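Local coordinates for esterase family protein (Staphylococcus aureus, PDB 7L0A) that probably hydrolyses S-formylglutathione to formate and glutathione as a serine esterase of the alpha/beta-hydrolase class, at residues 128-133 with 162-167; 153-156 with 160-163; 89-94 with 171-176. All coordinates share one frame; numbering follows the deposited sequence.

Contact 1 (128-133 with 162-167)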
ATOM      1  N   HIS B 128      15.294 -13.273   9.838  1.00 14.65           N
ATOM      2  CA  HIS B 128      16.556 -13.501  10.538  1.00 13.90           C
ATOM      3  C   HIS B 128      16.481 -13.165  12.020  1.00 14.23           C
ATOM      4  O   HIS B 128      15.758 -12.261  12.463  1.00 14.49           O
ATOM      5  CB  HIS B 128      17.680 -12.684   9.883  1.00 13.31           C
ATOM      6  CG  HIS B 128      17.545 -11.201  10.048  1.00 14.96           C
ATOM      7  ND1 HIS B 128      16.895 -10.408   9.117  1.00 17.46           N
ATOM      8  CD2 HIS B 128      18.005 -10.354  11.002  1.00 16.05           C
ATOM      9  CE1 HIS B 128      16.948  -9.149   9.511  1.00 16.27           C
ATOM     10  NE2 HIS B 128      17.628  -9.089  10.637  1.00 16.98           N
ATOM     11  N   SER B 129      17.285 -13.905  12.803  1.00 16.26           N
ATOM     12  CA  SER B 129      17.459 -13.715  14.246  1.00 20.51           C
ATOM     13  C   SER B 129      16.101 -13.878  14.924  1.00 17.97           C
ATOM     14  O   SER B 129      15.533 -14.987  14.858  1.00 17.35           O
ATOM     15  CB  SER B 129      18.202 -12.405  14.524  1.00 17.35           C
ATOM     16  OG  SER B 129      18.832 -12.511  15.780  1.00 18.70           O
ATOM     17  N   MET B 130      15.546 -12.871  15.600  1.00 16.65           N
ATOM     18  CA  MET B 130      14.196 -13.086  16.131  1.00 14.36           C
ATOM     19  C   MET B 130      13.177 -13.307  15.035  1.00 14.44           C
ATOM     20  O   MET B 130      12.148 -13.955  15.269  1.00 15.42           O
ATOM     21  CB  MET B 130      13.748 -11.943  17.039  1.00 17.77           C
ATOM     22  CG  MET B 130      14.360 -12.031  18.418  1.00 17.94           C
ATOM     23  SD  MET B 130      14.019 -13.539  19.330  1.00 19.12           S
ATOM     24  CE  MET B 130      12.228 -13.587  19.307  1.00 18.24           C
ATOM     25  N   GLY B 131      13.390 -12.727  13.843  1.00 15.37           N
ATOM     26  CA  GLY B 131      12.567 -13.062  12.708  1.00 14.68           C
ATOM     27  C   GLY B 131      12.745 -14.488  12.222  1.00 14.68           C
ATOM     28  O   GLY B 131      11.879 -15.003  11.515  1.00 15.57           O
ATOM     29  N   GLY B 132      13.870 -15.119  12.555  1.00 16.25           N
ATOM     30  CA  GLY B 132      14.054 -16.516  12.229  1.00 14.74           C
ATOM     31  C   GLY B 132      13.337 -17.403  13.235  1.00 15.29           C
ATOM     32  O   GLY B 132      12.801 -18.446  12.880  1.00 17.12           O
ATOM     33  N   TYR B 133      13.345 -16.974  14.503  1.00 14.74           N
ATOM     34  CA  TYR B 133      12.457 -17.577  15.512  1.00 14.20           C
ATOM     35  C   TYR B 133      11.000 -17.477  15.072  1.00 19.05           C
ATOM     36  O   TYR B 133      10.267 -18.478  15.067  1.00 16.15           O
ATOM     37  CB  TYR B 133      12.668 -16.880  16.849  1.00 16.21           C
ATOM     38  CG  TYR B 133      11.681 -17.208  17.943  1.00 16.33           C
ATOM     39  CD1 TYR B 133      10.504 -16.506  18.079  1.00 14.86           C
ATOM     40  CD2 TYR B 133      11.947 -18.202  18.846  1.00 20.07           C
ATOM     41  CE1 TYR B 133       9.599 -16.772  19.080  1.00 19.84           C
ATOM     42  CE2 TYR B 133      11.047 -18.488  19.848  1.00 23.95           C
ATOM     43  CZ  TYR B 133       9.878 -17.772  19.943  1.00 22.78           C
ATOM     44  OH  TYR B 133       8.976 -18.073  20.947  1.00 25.33           O
ATOM     45  N   MET B 162      18.370 -14.092  25.936  1.00 25.91           N
ATOM     46  CA  MET B 162      19.025 -13.147  26.825  1.00 32.23           C
ATOM     47  C   MET B 162      20.207 -12.447  26.178  1.00 28.16           C
ATOM     48  O   MET B 162      20.717 -11.485  26.756  1.00 40.16           O
ATOM     49  CB  MET B 162      19.455 -13.890  28.095  1.00 36.09           C
ATOM     50  CG  MET B 162      18.290 -14.594  28.770  1.00 37.39           C
ATOM     51  SD  MET B 162      17.181 -13.394  29.520  1.00 41.09           S
ATOM     52  CE  MET B 162      18.209 -12.909  30.921  1.00 45.47           C
ATOM     53  N   ASP B 163      20.642 -12.887  25.002  1.00 34.98           N
ATOM     54  CA  ASP B 163      21.787 -12.300  24.324  1.00 38.13           C
ATOM     55  C   ASP B 163      21.398 -11.206  23.344  1.00 31.97           C
ATOM     56  O   ASP B 163      22.277 -10.645  22.684  1.00 36.64           O
ATOM     57  CB  ASP B 163      22.568 -13.376  23.556  1.00 49.77           C
ATOM     58  CG  ASP B 163      23.367 -14.283  24.466  1.00 72.66           C
ATOM     59  OD1 ASP B 163      23.318 -14.084  25.700  1.00 79.13           O
ATOM     60  OD2 ASP B 163      24.044 -15.198  23.950  1.00 78.52           O
ATOM     61  N   LEU B 164      20.116 -10.886  23.239  1.00 30.07           N
ATOM     62  CA  LEU B 164      19.617 -10.047  22.158  1.00 24.92           C
ATOM     63  C   LEU B 164      19.420  -8.600  22.606  1.00 21.59           C
ATOM     64  O   LEU B 164      19.489  -8.272  23.796  1.00 28.19           O
ATOM     65  CB  LEU B 164      18.302 -10.625  21.623  1.00 23.44           C
ATOM     66  CG  LEU B 164      18.395 -12.099  21.225  1.00 26.31           C
ATOM     67  CD1 LEU B 164      17.023 -12.589  20.762  1.00 23.11           C
ATOM     68  CD2 LEU B 164      19.434 -12.336  20.131  1.00 25.75           C
ATOM     69  N   GLU B 165      19.143  -7.738  21.618  1.00 22.81           N
ATOM     70  CA  GLU B 165      19.116  -6.285  21.798  1.00 25.78           C
ATOM     71  C   GLU B 165      17.762  -5.749  22.208  1.00 29.17           C
ATOM     72  O   GLU B 165      17.321  -4.692  21.730  1.00 25.72           O
ATOM     73  CB  GLU B 165      19.589  -5.619  20.501  1.00 34.36           C
ATOM     74  CG  GLU B 165      21.024  -5.927  20.133  1.00 49.81           C
ATOM     75  CD  GLU B 165      21.994  -5.554  21.243  1.00 65.35           C
ATOM     76  OE1 GLU B 165      21.788  -4.504  21.890  1.00 70.76           O
ATOM     77  OE2 GLU B 165      22.950  -6.326  21.477  1.00 71.22           O
ATOM     78  N   TRP B 166      17.091  -6.416  23.131  1.00 24.71           N
ATOM     79  CA  TRP B 166      15.806  -5.958  23.628  1.00 20.02           C
ATOM     80  C   TRP B 166      15.891  -4.574  24.248  1.00 26.91           C
ATOM     81  O   TRP B 166      16.871  -4.244  24.916  1.00 26.10           O
ATOM     82  CB  TRP B 166      15.320  -6.951  24.693  1.00 18.82           C
ATOM     83  CG  TRP B 166      15.169  -8.338  24.212  1.00 17.87           C
ATOM     84  CD1 TRP B 166      16.035  -9.389  24.406  1.00 21.88           C
ATOM     85  CD2 TRP B 166      14.082  -8.851  23.456  1.00 17.50           C
ATOM     86  NE1 TRP B 166      15.542 -10.521  23.806  1.00 21.20           N
ATOM     87  CE2 TRP B 166      14.339 -10.218  23.217  1.00 20.40           C
ATOM     88  CE3 TRP B 166      12.904  -8.290  22.960  1.00 19.16           C
ATOM     89  CZ2 TRP B 166      13.467 -11.024  22.480  1.00 18.66           C
ATOM     90  CZ3 TRP B 166      12.047  -9.086  22.245  1.00 22.57           C
ATOM     91  CH2 TRP B 166      12.328 -10.438  22.015  1.00 20.37           C
ATOM     92  N   ASN B 167      14.837  -3.772  24.051  1.00 19.56           N
ATOM     93  CA  ASN B 167      14.701  -2.542  24.833  1.00 24.52           C
ATOM     94  C   ASN B 167      14.348  -2.880  26.291  1.00 24.47           C
ATOM     95  O   ASN B 167      14.141  -4.037  26.663  1.00 25.83           O
ATOM     96  CB  ASN B 167      13.691  -1.586  24.179  1.00 24.68           C
ATOM     97  CG  ASN B 167      12.235  -2.065  24.238  1.00 26.10           C
ATOM     98  OD1 ASN B 167      11.861  -2.960  25.007  1.00 23.29           O
ATOM     99  ND2 ASN B 167      11.384  -1.394  23.484  1.00 30.97           N
TER

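Contact 2 (153-156 with 160-163)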
ATOM      1  N   SER B 153      19.959 -17.283  10.370  1.00 17.46           N
ATOM      2  CA  SER B 153      20.665 -16.921  11.595  1.00 16.46           C
ATOM      3  C   SER B 153      19.708 -16.896  12.786  1.00 15.98           C
ATOM      4  O   SER B 153      19.710 -15.945  13.587  1.00 16.92           O
ATOM      5  CB  SER B 153      21.341 -15.558  11.440  1.00 17.33           C
ATOM      6  OG  SER B 153      22.053 -15.498  10.209  1.00 20.63           O
ATOM      7  N   ALA B 154      18.904 -17.964  12.896  1.00 15.46           N
ATOM      8  CA  ALA B 154      17.721 -17.927  13.741  1.00 15.47           C
ATOM      9  C   ALA B 154      18.037 -18.231  15.205  1.00 16.98           C
ATOM     10  O   ALA B 154      19.007 -18.911  15.546  1.00 17.08           O
ATOM     11  CB  ALA B 154      16.665 -18.913  13.235  1.00 17.02           C
ATOM     12  N   VAL B 155      17.197 -17.655  16.059  1.00 16.96           N
ATOM     13  CA  VAL B 155      17.091 -17.967  17.488  1.00 16.95           C
ATOM     14  C   VAL B 155      16.200 -19.194  17.652  1.00 14.70           C
ATOM     15  O   VAL B 155      15.000 -19.148  17.365  1.00 19.19           O
ATOM     16  CB  VAL B 155      16.516 -16.751  18.224  1.00 17.69           C
ATOM     17  CG1 VAL B 155      16.111 -17.077  19.653  1.00 22.05           C
ATOM     18  CG2 VAL B 155      17.498 -15.574  18.211  1.00 20.31           C
ATOM     19  N   PHE B 156      16.794 -20.310  18.085  1.00 17.40           N
ATOM     20  CA  PHE B 156      16.069 -21.563  18.271  1.00 17.93           C
ATOM     21  C   PHE B 156      15.916 -21.980  19.728  1.00 18.21           C
ATOM     22  O   PHE B 156      15.169 -22.946  20.019  1.00 20.47           O
ATOM     23  CB  PHE B 156      16.762 -22.726  17.525  1.00 19.53           C
ATOM     24  CG  PHE B 156      16.717 -22.634  16.001  1.00 16.81           C
ATOM     25  CD1 PHE B 156      15.518 -22.692  15.320  1.00 18.52           C
ATOM     26  CD2 PHE B 156      17.901 -22.538  15.266  1.00 17.54           C
ATOM     27  CE1 PHE B 156      15.484 -22.624  13.915  1.00 17.84           C
ATOM     28  CE2 PHE B 156      17.869 -22.480  13.883  1.00 17.30           C
ATOM     29  CZ  PHE B 156      16.664 -22.511  13.210  1.00 18.60           C
ATOM     30  N   ASN B 160      19.170 -18.228  24.034  1.00 23.24           N
ATOM     31  CA  ASN B 160      19.550 -17.209  23.063  1.00 24.18           C
ATOM     32  C   ASN B 160      18.876 -15.872  23.363  1.00 27.42           C
ATOM     33  O   ASN B 160      19.384 -14.811  22.967  1.00 25.18           O
ATOM     34  CB  ASN B 160      19.159 -17.592  21.635  1.00 24.51           C
ATOM     35  CG  ASN B 160      19.856 -18.809  21.112  1.00 23.27           C
ATOM     36  OD1 ASN B 160      19.351 -19.434  20.175  1.00 24.67           O
ATOM     37  ND2 ASN B 160      21.035 -19.118  21.640  1.00 26.18           N
ATOM     38  N   LEU B 161      17.697 -15.912  24.002  1.00 25.75           N
ATOM     39  CA  LEU B 161      16.872 -14.719  24.133  1.00 22.75           C
ATOM     40  C   LEU B 161      17.548 -13.670  24.993  1.00 28.03           C
ATOM     41  O   LEU B 161      17.305 -12.472  24.829  1.00 25.83           O
ATOM     42  CB  LEU B 161      15.513 -15.072  24.743  1.00 26.45           C
ATOM     43  CG  LEU B 161      14.585 -15.956  23.926  1.00 26.21           C
ATOM     44  CD1 LEU B 161      13.454 -16.474  24.808  1.00 32.77           C
ATOM     45  CD2 LEU B 161      14.001 -15.193  22.754  1.00 21.70           C
ATOM     46  N   MET B 162      18.370 -14.092  25.936  1.00 25.91           N
ATOM     47  CA  MET B 162      19.025 -13.147  26.825  1.00 32.23           C
ATOM     48  C   MET B 162      20.207 -12.447  26.178  1.00 28.16           C
ATOM     49  O   MET B 162      20.717 -11.485  26.756  1.00 40.16           O
ATOM     50  CB  MET B 162      19.455 -13.890  28.095  1.00 36.09           C
ATOM     51  CG  MET B 162      18.290 -14.594  28.770  1.00 37.39           C
ATOM     52  SD  MET B 162      17.181 -13.394  29.520  1.00 41.09           S
ATOM     53  CE  MET B 162      18.209 -12.909  30.921  1.00 45.47           C
ATOM     54  N   ASP B 163      20.642 -12.887  25.002  1.00 34.98           N
ATOM     55  CA  ASP B 163      21.787 -12.300  24.324  1.00 38.13           C
ATOM     56  C   ASP B 163      21.398 -11.206  23.344  1.00 31.97           C
ATOM     57  O   ASP B 163      22.277 -10.645  22.684  1.00 36.64           O
ATOM     58  CB  ASP B 163      22.568 -13.376  23.556  1.00 49.77           C
ATOM     59  CG  ASP B 163      23.367 -14.283  24.466  1.00 72.66           C
ATOM     60  OD1 ASP B 163      23.318 -14.084  25.700  1.00 79.13           O
ATOM     61  OD2 ASP B 163      24.044 -15.198  23.950  1.00 78.52           O
TER
HETATM   62  O   HOH W   1      19.778 -20.537  17.690  1.00 22.33           O

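Contact 3 (89-94 with 171-176)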
ATOM      1  N   ALA B  89       5.874  -6.559  21.077  1.00 21.25           N
ATOM      2  CA  ALA B  89       4.961  -7.562  20.528  1.00 21.31           C
ATOM      3  C   ALA B  89       5.318  -8.961  21.005  1.00 22.67           C
ATOM      4  O   ALA B  89       4.431  -9.810  21.180  1.00 20.27           O
ATOM      5  CB  ALA B  89       4.963  -7.513  19.000  1.00 23.69           C
ATOM      6  N   TYR B  90       6.597  -9.210  21.291  1.00 22.30           N
ATOM      7  CA  TYR B  90       7.016 -10.572  21.584  1.00 21.65           C
ATOM      8  C   TYR B  90       6.640 -11.022  22.984  1.00 23.06           C
ATOM      9  O   TYR B  90       6.270 -12.181  23.172  1.00 22.03           O
ATOM     10  CB  TYR B  90       8.532 -10.723  21.426  1.00 18.73           C
ATOM     11  CG  TYR B  90       9.063 -10.597  20.027  1.00 20.44           C
ATOM     12  CD1 TYR B  90       9.047 -11.687  19.154  1.00 19.44           C
ATOM     13  CD2 TYR B  90       9.615  -9.418  19.581  1.00 17.48           C
ATOM     14  CE1 TYR B  90       9.566 -11.588  17.872  1.00 19.99           C
ATOM     15  CE2 TYR B  90      10.108  -9.305  18.282  1.00 17.87           C
ATOM     16  CZ  TYR B  90      10.098 -10.399  17.447  1.00 18.89           C
ATOM     17  OH  TYR B  90      10.596 -10.345  16.189  1.00 24.83           O
ATOM     18  N   ALA B  91       6.757 -10.154  23.984  1.00 22.31           N
ATOM     19  CA  ALA B  91       6.530 -10.633  25.333  1.00 30.49           C
ATOM     20  C   ALA B  91       5.789  -9.684  26.262  1.00 35.13           C
ATOM     21  O   ALA B  91       5.600 -10.047  27.425  1.00 29.88           O
ATOM     22  CB  ALA B  91       7.872 -11.018  25.998  1.00 30.29           C
ATOM     23  N   ASN B  92       5.334  -8.517  25.800  1.00 25.85           N
ATOM     24  CA  ASN B  92       4.599  -7.609  26.673  1.00 25.02           C
ATOM     25  C   ASN B  92       3.089  -7.619  26.459  1.00 23.09           C
ATOM     26  O   ASN B  92       2.370  -6.971  27.239  1.00 23.92           O
ATOM     27  CB  ASN B  92       5.092  -6.176  26.504  1.00 19.71           C
ATOM     28  CG  ASN B  92       6.516  -5.991  26.969  1.00 27.42           C
ATOM     29  OD1 ASN B  92       7.444  -5.993  26.182  1.00 28.55           O
ATOM     30  ND2 ASN B  92       6.683  -5.848  28.275  1.00 24.51           N
ATOM     31  N   MET B  93       2.593  -8.295  25.427  1.00 21.58           N
ATOM     32  CA  MET B  93       1.179  -8.221  25.103  1.00 24.84           C
ATOM     33  C   MET B  93       0.428  -9.447  25.612  1.00 27.39           C
ATOM     34  O   MET B  93       0.997 -10.526  25.823  1.00 25.34           O
ATOM     35  CB  MET B  93       0.979  -8.086  23.592  1.00 25.82           C
ATOM     36  CG  MET B  93       1.788  -6.972  22.985  1.00 26.89           C
ATOM     37  SD  MET B  93       1.261  -5.327  23.532  1.00 27.06           S
ATOM     38  CE  MET B  93      -0.285  -5.132  22.645  1.00 32.33           C
ATOM     39  N   ALA B  94      -0.875  -9.254  25.807  1.00 27.16           N
ATOM     40  CA  ALA B  94      -1.757 -10.345  26.181  1.00 33.44           C
ATOM     41  C   ALA B  94      -1.900 -11.370  25.052  1.00 34.46           C
ATOM     42  O   ALA B  94      -1.685 -11.088  23.867  1.00 27.01           O
ATOM     43  CB  ALA B  94      -3.129  -9.788  26.566  1.00 33.43           C
ATOM     44  N   LYS B 171      12.897  -6.338  27.575  1.00 18.65           N
ATOM     45  CA  LYS B 171      13.874  -7.169  28.286  1.00 23.12           C
ATOM     46  C   LYS B 171      13.329  -7.604  29.641  1.00 25.17           C
ATOM     47  O   LYS B 171      13.522  -8.755  30.054  1.00 22.77           O
ATOM     48  CB  LYS B 171      15.194  -6.427  28.468  1.00 25.92           C
ATOM     49  CG  LYS B 171      16.316  -7.227  29.136  1.00 26.24           C
ATOM     50  CD  LYS B 171      16.712  -8.420  28.290  1.00 33.46           C
ATOM     51  CE  LYS B 171      17.915  -9.150  28.884  1.00 50.67           C
ATOM     52  NZ  LYS B 171      19.139  -8.295  28.872  1.00 56.03           N
ATOM     53  N   GLU B 172      12.624  -6.709  30.342  1.00 21.44           N
ATOM     54  CA  GLU B 172      12.095  -7.077  31.652  1.00 25.62           C
ATOM     55  C   GLU B 172      11.077  -8.202  31.539  1.00 20.51           C
ATOM     56  O   GLU B 172      10.999  -9.070  32.429  1.00 22.43           O
ATOM     57  CB  GLU B 172      11.466  -5.860  32.323  1.00 24.60           C
ATOM     58  CG  GLU B 172      11.106  -6.053  33.778  1.00 33.64           C
ATOM     59  CD  GLU B 172      12.330  -6.114  34.655  1.00 46.95           C
ATOM     60  OE1 GLU B 172      13.429  -5.706  34.197  1.00 44.45           O
ATOM     61  OE2 GLU B 172      12.183  -6.563  35.810  1.00 44.60           O
ATOM     62  N   ALA B 173      10.268  -8.200  30.467  1.00 20.54           N
ATOM     63  CA  ALA B 173       9.318  -9.285  30.240  1.00 21.63           C
ATOM     64  C   ALA B 173      10.032 -10.575  29.865  1.00 20.19           C
ATOM     65  O   ALA B 173       9.610 -11.668  30.288  1.00 23.16           O
ATOM     66  CB  ALA B 173       8.307  -8.899  29.158  1.00 23.47           C
ATOM     67  N   ILE B 174      11.114 -10.475  29.086  1.00 20.56           N
ATOM     68  CA  ILE B 174      11.893 -11.659  28.717  1.00 20.39           C
ATOM     69  C   ILE B 174      12.523 -12.285  29.964  1.00 22.22           C
ATOM     70  O   ILE B 174      12.398 -13.492  30.194  1.00 24.52           O
ATOM     71  CB  ILE B 174      12.962 -11.296  27.665  1.00 22.57           C
ATOM     72  CG1 ILE B 174      12.339 -10.863  26.334  1.00 26.42           C
ATOM     73  CG2 ILE B 174      13.921 -12.482  27.412  1.00 25.63           C
ATOM     74  CD1 ILE B 174      11.439 -11.899  25.684  1.00 24.73           C
ATOM     75  N   ILE B 175      13.202 -11.478  30.793  1.00 19.70           N
ATOM     76  CA  ILE B 175      13.799 -12.011  32.018  1.00 19.07           C
ATOM     77  C   ILE B 175      12.721 -12.644  32.883  1.00 23.17           C
ATOM     78  O   ILE B 175      12.904 -13.736  33.445  1.00 24.82           O
ATOM     79  CB  ILE B 175      14.536 -10.904  32.791  1.00 22.57           C
ATOM     80  CG1 ILE B 175      15.779 -10.431  32.048  1.00 36.11           C
ATOM     81  CG2 ILE B 175      15.010 -11.439  34.146  1.00 31.76           C
ATOM     82  CD1 ILE B 175      16.395  -9.150  32.603  1.00 52.68           C
ATOM     83  N   GLY B 176      11.580 -11.957  33.021  1.00 25.59           N
ATOM     84  CA  GLY B 176      10.552 -12.382  33.964  1.00 25.85           C
ATOM     85  C   GLY B 176       9.806 -13.636  33.562  1.00 24.62           C
ATOM     86  O   GLY B 176       9.214 -14.300  34.426  1.00 30.45           O
TER

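Contact 1 (128-133 with 162-167)
The carbonyl oxygen of Ser129 is gripped by two backbone N-H groups at the start of helix 130-141. Gly132 N lies 2.8 Å from Ser129 O, and Tyr133 N lies 3.0 Å from Ser129 O. Ser129 OG has Leu164 CD2 as a loose apolar neighbour at 4.4 Å. No hydrogen bond joins the two segments. Met130 does most of the touching. The bend at chi2 (-58°) turns SD toward the 162-167 segment, and a second bend at chi3 sets CE near Trp166 CH2. Met130 SD then rests 3.5 Å from Leu164 CD1, and Met130 CG leans on the same methyl.

Ser129 sits where the geometry and the GxSxG sequence fit a nucleophile elbow, between strand 123-128 and helix 130-141. Its positive phi of 59° is the strained backbone expected at such an elbow. Ser129 is the predicted nucleophile of the charge relay, with Asp213 and His242, and a bound magnesium ion lies close to its side chain.

The sulfur of Met130 also makes a Met-aromatic contact. Met130 SD is 4.1 Å from Trp166 CZ2. Seen from the centre of the six-membered ring, the sulfur lies 64° off the normal, an oblique approach. The Met130 chain runs at about a right angle to the Trp166 side chain. Trp166 NE1 is hydrogen-bonded to Leu161 O, which helps fix the rotation of the indole. The Tyr90 ring meets that indole nearly perpendicularly.

Contact 2 (153-156 with 160-163)
This is a mixed apolar and water-bridged contact within one loop, the connection between strand 148-152 and helix 168-177. The chain leaves the strand, turns, and brings Asn160 back beside Val155. The two side chains run past each other in opposite directions. Val155 CG1 stands anti to its own N (chi1 168°) and packs 3.7 Å from Asn160 CB. The same methyl reaches Leu161 CD2, at 4.2 Å from Val155 CG1. Val155 also touches Met130 and Tyr133 of helix 130-141, and its side chain comes within about 4 Å of that of Ser129, the predicted nucleophile.

The polar half centres on Asn160 OD1. A direct bond from Phe156 N to Asn160 OD1 is weak, at 3.4 Å and 138°. A water molecule strengthens the link. It donates to Asn160 OD1 at 2.8 Å and to Ala154 O at 2.8 Å, and it accepts from Phe156 N at 3.0 Å. Ala154 O has a second partner in Asn219 ND2. At the other end of the amide, Asn160 ND2 is hydrogen-bonded to Asp218 OD2.

The amide of Asn160 is therefore held from both ends. Its oxygen faces N-H and water hydrogens, and its nitrogen faces a carboxylate, which fixes which way round the group lies. The water gives Phe156 N a better acceptor than the weak direct bond and ties Ala154 O to the Asn160 amide.

Contact 3 (89-94 with 171-176)
Ala91 and Ala173 point their methyl groups at each other, and the two CB atoms meet at 3.8 Å. With such short side chains the backbones come close: Ala91 CA and Ala173 CA are 5.8 Å apart. Ala173 CB also meets the opposing backbone, 3.4 Å from Ala91 O. Ile174 comes in beside this pair. Its CG1 is anti to the carbonyl carbon (chi1 -66°), and a further bend at chi2 swings the end of the chain across, so that Ile174 CD1 lies 3.7 Å from Ala91 CB.

In the alpha/beta-hydrolase fold, the contact sets the end of the short, weakly bonded helix 88-91, and Asn92 just after it, against helix 168-177. Helix 88-91 follows strand 79-83, and helix 168-177 lies in the long connection from strand 148-152 to strand 204-210.

Asn92 reaches Ala173 with the end of its amide. Asn92 ND2 is 3.6 Å from Ala173 CB, a plain van der Waals touch. The hydrogen bond of Asn92 ND2 goes to Phe169 O, near the start of the same helix, and this holds the amide beside the Ala173 methyl. Tyr90 turns its ring away from helix 168-177, to stack with Tyr99.

Along the chain the order is 89-94, 128-133, 153-156, then the overlapping 160-163 and 162-167, and last 171-176. Contacts 1 and 2 share Met162 and Asp163, and their centres are 6 Å apart. Contact 3 lies farther out, its centre about 12 Å from that of contact 1 and 15 Å from that of contact 2. The long connection between strands 148-152 and 204-210 supplies a segment to each contact. Contact 1 sets that connection against helix 130-141, contact 2 folds it on itself, and contact 3 sets its helix 168-177 against helix 88-91. Together they run from the surroundings of the predicted nucleophile to the partly exposed helices.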